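Local coordinates for threonine phosphate decarboxylase-like enzyme (PDB 6OUX), which catalyses the pyridoxal phosphate-dependent decarboxylation of L-serine O-phosphate to ethanolamine O-phosphate, which supplies the linker of norcobamide cofactors, at residues I337-S340 and F341-A345; L314-E317 and N318-V321. All blocks are in the same frame, centred on the assembly; numbering follows the deposited sequence.

Contact 1 (I337-S340 and F341-A345); sequences IKAS and FVISA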
ATOM      1  N   ILE A 337     -12.895  15.373  35.991  1.00 25.94           N
ATOM      2  CA  ILE A 337     -13.017  14.002  35.450  1.00 25.08           C
ATOM      3  C   ILE A 337     -11.943  13.851  34.390  1.00 23.20           C
ATOM      4  O   ILE A 337     -11.888  14.685  33.500  1.00 25.38           O
ATOM      5  CB  ILE A 337     -14.408  13.771  34.789  1.00 25.01           C
ATOM      6  CG1 ILE A 337     -15.564  14.020  35.773  1.00 28.96           C
ATOM      7  CG2 ILE A 337     -14.540  12.394  34.206  1.00 25.71           C
ATOM      8  CD1 ILE A 337     -15.585  13.092  36.978  1.00 30.54           C
ATOM      9  N   LYS A 338     -11.095  12.826  34.484  1.00 18.98           N
ATOM     10  CA  LYS A 338     -10.062  12.576  33.491  1.00 18.16           C
ATOM     11  C   LYS A 338     -10.643  11.739  32.361  1.00 17.67           C
ATOM     12  O   LYS A 338     -11.486  10.897  32.601  1.00 16.88           O
ATOM     13  CB  LYS A 338      -8.889  11.755  34.065  1.00 19.33           C
ATOM     14  CG  LYS A 338      -7.987  12.451  35.081  1.00 19.90           C
ATOM     15  CD  LYS A 338      -7.234  13.620  34.508  1.00 21.72           C
ATOM     16  CE  LYS A 338      -6.460  14.279  35.642  1.00 23.17           C
ATOM     17  NZ  LYS A 338      -5.437  15.223  35.186  1.00 25.29           N
ATOM     18  N   ALA A 339     -10.184  11.968  31.139  1.00 15.67           N
ATOM     19  CA  ALA A 339     -10.527  11.091  30.013  1.00 16.66           C
ATOM     20  C   ALA A 339     -10.194   9.634  30.355  1.00 16.43           C
ATOM     21  O   ALA A 339     -10.961   8.733  30.009  1.00 17.25           O
ATOM     22  CB  ALA A 339      -9.814  11.516  28.743  1.00 15.55           C
ATOM     23  N   SER A 340      -9.067   9.403  31.003  1.00 14.84           N
ATOM     24  CA  SER A 340      -8.611   8.003  31.395  1.00 17.52           C
ATOM     25  C   SER A 340      -9.630   7.241  32.270  1.00 16.35           C
ATOM     26  O   SER A 340      -9.903   6.065  32.047  1.00 17.43           O
ATOM     27  CB  SER A 340      -7.207   8.030  32.097  1.00 17.95           C
ATOM     28  OG  SER A 340      -7.244   8.879  33.272  1.00 16.66           O
ATOM     29  N   PHE A 341     -10.246   7.948  33.201  1.00 18.07           N
ATOM     30  CA  PHE A 341     -11.312   7.420  34.022  1.00 18.16           C
ATOM     31  C   PHE A 341     -12.482   6.960  33.175  1.00 17.99           C
ATOM     32  O   PHE A 341     -12.961   5.873  33.366  1.00 19.06           O
ATOM     33  CB  PHE A 341     -11.815   8.470  34.998  1.00 20.30           C
ATOM     34  CG  PHE A 341     -13.075   8.077  35.705  1.00 21.22           C
ATOM     35  CD1 PHE A 341     -13.061   7.113  36.733  1.00 22.87           C
ATOM     36  CD2 PHE A 341     -14.281   8.658  35.358  1.00 21.30           C
ATOM     37  CE1 PHE A 341     -14.248   6.734  37.337  1.00 23.00           C
ATOM     38  CE2 PHE A 341     -15.460   8.277  35.969  1.00 21.82           C
ATOM     39  CZ  PHE A 341     -15.448   7.320  36.940  1.00 21.70           C
ATOM     40  N   VAL A 342     -12.899   7.793  32.235  1.00 17.25           N
ATOM     41  CA  VAL A 342     -14.027   7.513  31.369  1.00 16.55           C
ATOM     42  C   VAL A 342     -13.699   6.393  30.419  1.00 17.38           C
ATOM     43  O   VAL A 342     -14.485   5.464  30.272  1.00 17.28           O
ATOM     44  CB  VAL A 342     -14.557   8.771  30.657  1.00 15.24           C
ATOM     45  CG1 VAL A 342     -15.727   8.458  29.733  1.00 14.87           C
ATOM     46  CG2 VAL A 342     -15.014   9.730  31.690  1.00 16.46           C
ATOM     47  N   ILE A 343     -12.540   6.456  29.800  1.00 16.55           N
ATOM     48  CA  ILE A 343     -12.092   5.394  28.874  1.00 16.13           C
ATOM     49  C   ILE A 343     -11.980   3.995  29.505  1.00 17.79           C
ATOM     50  O   ILE A 343     -12.444   3.004  28.935  1.00 15.56           O
ATOM     51  CB  ILE A 343     -10.829   5.822  28.151  1.00 16.04           C
ATOM     52  CG1 ILE A 343     -11.150   7.015  27.262  1.00 17.42           C
ATOM     53  CG2 ILE A 343     -10.187   4.686  27.340  1.00 16.44           C
ATOM     54  CD1 ILE A 343      -9.917   7.881  26.884  1.00 17.94           C
ATOM     55  N   SER A 344     -11.453   3.931  30.730  1.00 17.64           N
ATOM     56  CA  SER A 344     -11.358   2.690  31.457  1.00 18.61           C
ATOM     57  C   SER A 344     -12.723   2.144  31.883  1.00 18.30           C
ATOM     58  O   SER A 344     -12.969   0.953  31.789  1.00 17.36           O
ATOM     59  CB  SER A 344     -10.435   2.878  32.660  1.00 19.85           C
ATOM     60  OG  SER A 344      -9.146   3.180  32.231  1.00 22.20           O
ATOM     61  N   ALA A 345     -13.614   2.998  32.333  1.00 18.57           N
ATOM     62  CA  ALA A 345     -14.924   2.516  32.718  1.00 19.43           C
ATOM     63  C   ALA A 345     -15.721   2.023  31.522  1.00 20.45           C
ATOM     64  O   ALA A 345     -16.419   0.990  31.627  1.00 20.30           O
ATOM     65  CB  ALA A 345     -15.706   3.589  33.470  1.00 19.77           C
TER
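With CG anti to the backbone N (chi1 170°), Phe341 sets its ring where CD2 meets the CG2 methyl of Ile337 at 3.9 Å, an oblique approach. A chi1 of -58° in Ile337 puts CG1 beside the backbone N and CG2 anti to it, and CG2 also touches Val342 CG2 at 3.7 Å, those two side chains crossing at about a right angle. One branch of the residue before the cap is thus shared by two residues of the first turn. Lys338 holds the N-cap position; its carbonyl O receives two weak bonds, from Val342 N at 3.4 Å and, more bent, from Phe341 N. From Ala339 the bonding becomes regular: Ile343 N reaches Ala339 O at 2.8 Å and nearly straight (172°), lying close to the line of the C=O bond. Ala339 N is bonded to a carboxylate oxygen of Glu366. This is the opening of helix 339-350, which belongs to the smaller domain expected of a class-II aminotransferase-family fold and packs on strand 352-356 through Ala339 and Ile343. Those two residues also touch each other, Ala339 CB lying 4.1 Å from Ile343 CD1. At the next residue, Ser340 O is gripped by two donors of a single residue, Ser344 N at 2.9 Å and Ser344 OG at 3.0 Å, tilted to opposite faces of the carbonyl plane. The hydroxyl of Ser344 is also bonded to Thr14 OG1, tying the turn to helix 11-19. Replacing Ser344 by an alanine would probably cost Ser340 O the second of its two donors from this residue and leave Thr14 OG1 without this mate. Phe341 and Val342 face helix 375-388, touching Ile388 and Leu385 respectively.

Contact 2 (L314-E317 and N318-V321); sequences LGIE and NVYV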
ATOM      1  N   LEU A 314     -26.184  15.535  23.634  1.00 24.97           N
ATOM      2  CA  LEU A 314     -26.477  16.876  24.176  1.00 28.84           C
ATOM      3  C   LEU A 314     -27.347  16.781  25.413  1.00 30.13           C
ATOM      4  O   LEU A 314     -27.328  17.664  26.266  1.00 35.58           O
ATOM      5  CB  LEU A 314     -27.105  17.796  23.114  1.00 31.23           C
ATOM      6  CG  LEU A 314     -26.051  18.446  22.181  1.00 34.47           C
ATOM      7  CD1 LEU A 314     -26.685  19.214  21.028  1.00 35.20           C
ATOM      8  CD2 LEU A 314     -25.132  19.368  22.965  1.00 34.21           C
ATOM      9  N   GLY A 315     -28.102  15.701  25.492  1.00 27.42           N
ATOM     10  CA  GLY A 315     -28.926  15.380  26.627  1.00 28.51           C
ATOM     11  C   GLY A 315     -28.172  15.034  27.892  1.00 28.08           C
ATOM     12  O   GLY A 315     -28.778  15.009  28.930  1.00 30.49           O
ATOM     13  N   ILE A 316     -26.863  14.748  27.814  1.00 28.11           N
ATOM     14  CA  ILE A 316     -26.079  14.394  28.980  1.00 26.22           C
ATOM     15  C   ILE A 316     -25.632  15.703  29.654  1.00 27.83           C
ATOM     16  O   ILE A 316     -24.932  16.573  29.067  1.00 23.53           O
ATOM     17  CB  ILE A 316     -24.857  13.550  28.629  1.00 25.76           C
ATOM     18  CG1 ILE A 316     -25.278  12.250  27.938  1.00 27.70           C
ATOM     19  CG2 ILE A 316     -24.051  13.222  29.867  1.00 25.29           C
ATOM     20  CD1 ILE A 316     -24.111  11.385  27.457  1.00 24.43           C
ATOM     21  N   GLU A 317     -26.008  15.846  30.903  1.00 33.07           N
ATOM     22  CA  GLU A 317     -25.840  17.138  31.567  1.00 38.31           C
ATOM     23  C   GLU A 317     -24.364  17.596  31.667  1.00 35.22           C
ATOM     24  O   GLU A 317     -24.038  18.681  31.183  1.00 35.26           O
ATOM     25  CB  GLU A 317     -26.508  17.162  32.943  1.00 43.64           C
ATOM     26  CG  GLU A 317     -26.281  18.493  33.630  1.00 51.21           C
ATOM     27  CD  GLU A 317     -26.785  18.551  35.052  1.00 61.36           C
ATOM     28  OE1 GLU A 317     -27.230  19.646  35.442  1.00 63.25           O
ATOM     29  OE2 GLU A 317     -26.725  17.526  35.773  1.00 69.36           O
ATOM     30  N   ASN A 318     -23.493  16.809  32.287  1.00 32.32           N
ATOM     31  CA  ASN A 318     -22.096  17.267  32.494  1.00 37.45           C
ATOM     32  C   ASN A 318     -21.137  16.762  31.376  1.00 37.00           C
ATOM     33  O   ASN A 318     -20.210  15.983  31.635  1.00 43.13           O
ATOM     34  CB  ASN A 318     -21.484  16.835  33.861  1.00 43.03           C
ATOM     35  CG  ASN A 318     -22.458  16.856  35.016  1.00 44.92           C
ATOM     36  OD1 ASN A 318     -23.047  17.896  35.337  1.00 49.32           O
ATOM     37  ND2 ASN A 318     -22.581  15.710  35.698  1.00 46.83           N
ATOM     38  N   VAL A 319     -21.400  17.127  30.133  1.00 30.39           N
ATOM     39  CA  VAL A 319     -20.392  17.032  29.075  1.00 26.78           C
ATOM     40  C   VAL A 319     -20.704  18.184  28.171  1.00 25.29           C
ATOM     41  O   VAL A 319     -21.844  18.663  28.159  1.00 24.13           O
ATOM     42  CB  VAL A 319     -20.433  15.747  28.226  1.00 29.60           C
ATOM     43  CG1 VAL A 319     -20.043  14.542  29.056  1.00 32.32           C
ATOM     44  CG2 VAL A 319     -21.791  15.538  27.565  1.00 30.04           C
ATOM     45  N   TYR A 320     -19.709  18.612  27.410  1.00 21.23           N
ATOM     46  CA  TYR A 320     -19.920  19.534  26.322  1.00 20.07           C
ATOM     47  C   TYR A 320     -19.588  18.821  25.019  1.00 19.55           C
ATOM     48  O   TYR A 320     -18.509  18.191  24.913  1.00 19.04           O
ATOM     49  CB  TYR A 320     -19.030  20.772  26.529  1.00 21.44           C
ATOM     50  CG  TYR A 320     -19.254  21.809  25.502  1.00 20.76           C
ATOM     51  CD1 TYR A 320     -20.320  22.672  25.608  1.00 27.42           C
ATOM     52  CD2 TYR A 320     -18.464  21.891  24.386  1.00 22.23           C
ATOM     53  CE1 TYR A 320     -20.566  23.633  24.624  1.00 30.03           C
ATOM     54  CE2 TYR A 320     -18.698  22.822  23.405  1.00 22.93           C
ATOM     55  CZ  TYR A 320     -19.734  23.706  23.537  1.00 26.67           C
ATOM     56  OH  TYR A 320     -19.960  24.641  22.566  1.00 29.67           O
ATOM     57  N   VAL A 321     -20.513  18.903  24.058  1.00 16.90           N
ATOM     58  CA  VAL A 321     -20.379  18.251  22.778  1.00 17.70           C
ATOM     59  C   VAL A 321     -20.016  19.295  21.728  1.00 15.75           C
ATOM     60  O   VAL A 321     -20.774  20.251  21.503  1.00 15.66           O
ATOM     61  CB  VAL A 321     -21.693  17.566  22.329  1.00 19.50           C
ATOM     62  CG1 VAL A 321     -21.392  16.690  21.124  1.00 19.82           C
ATOM     63  CG2 VAL A 321     -22.284  16.720  23.423  1.00 21.57           C
TER
HETATM   64  O   HOH W   1     -24.654  19.620  28.417  1.00 24.82           O
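Glu317 and Asn318 sit side by side at the bend of a tight chain reversal, their side chains running out obliquely to each other. CG of Glu317 stands anti to its backbone N (chi1 178°) and the chain beyond is extended, which carries the carboxylate out alongside the Asn318 amide. The two flat groups are only 20° apart in plane, with Glu317 OE2 3.7 Å from Asn318 OD1. Both are acceptors, so this approach probably offers no attraction and may be slightly unfavourable, the contact being van der Waals, with CG and CD of Glu317 against Asn318 OD1. Behind them a weak hydrogen bond from Val319 N to Glu317 O, 3.2 Å with an N-H...O angle of 134°, closes an inverse gamma turn centred on Asn318. A water lies 3.0 Å from both Glu317 O and Val319 O, placed to donate to either, and can link the two carbonyls across the bend. Val319 turns its CG2, held between the backbone N and carbonyl carbon, onto Ile316, touching CB at 3.8 Å and lying 3.6 Å from Ile316 O. Further back, where the chain ends come together again, Leu314 CD2 meets Val321 CG2 at 3.9 Å. The loop leads from helix 289-314 into edge strand 320-321 of the five-stranded sheet. Val321 packs on Val329 and Leu331 of the adjoining antiparallel strand 328-332, while Ile316 rests on Leu385 and Lys386 of helix 375-388 and Val319 on Leu389 just beyond it.

In chain order contact 2 comes first and contact 1 follows, strand 328-332 lying between them. Their centres are 16 Å apart and their nearest atoms about 7 Å, so they do not touch; helix 375-388 and the residue after its end link them, since Leu385 meets both Ile316 and Val342, and Leu389 both Val319 and Val342. Both are partly buried and centred 23 Å from the centre of the chain, on the same side of it. Of the residues that probably bind O-phospho-L-serine, Arg355 is about 7 Å and Arg369 about 9 Å from the Ile343 side chain, and Arg369 about 10 Å from that of Val321, measured between side chains.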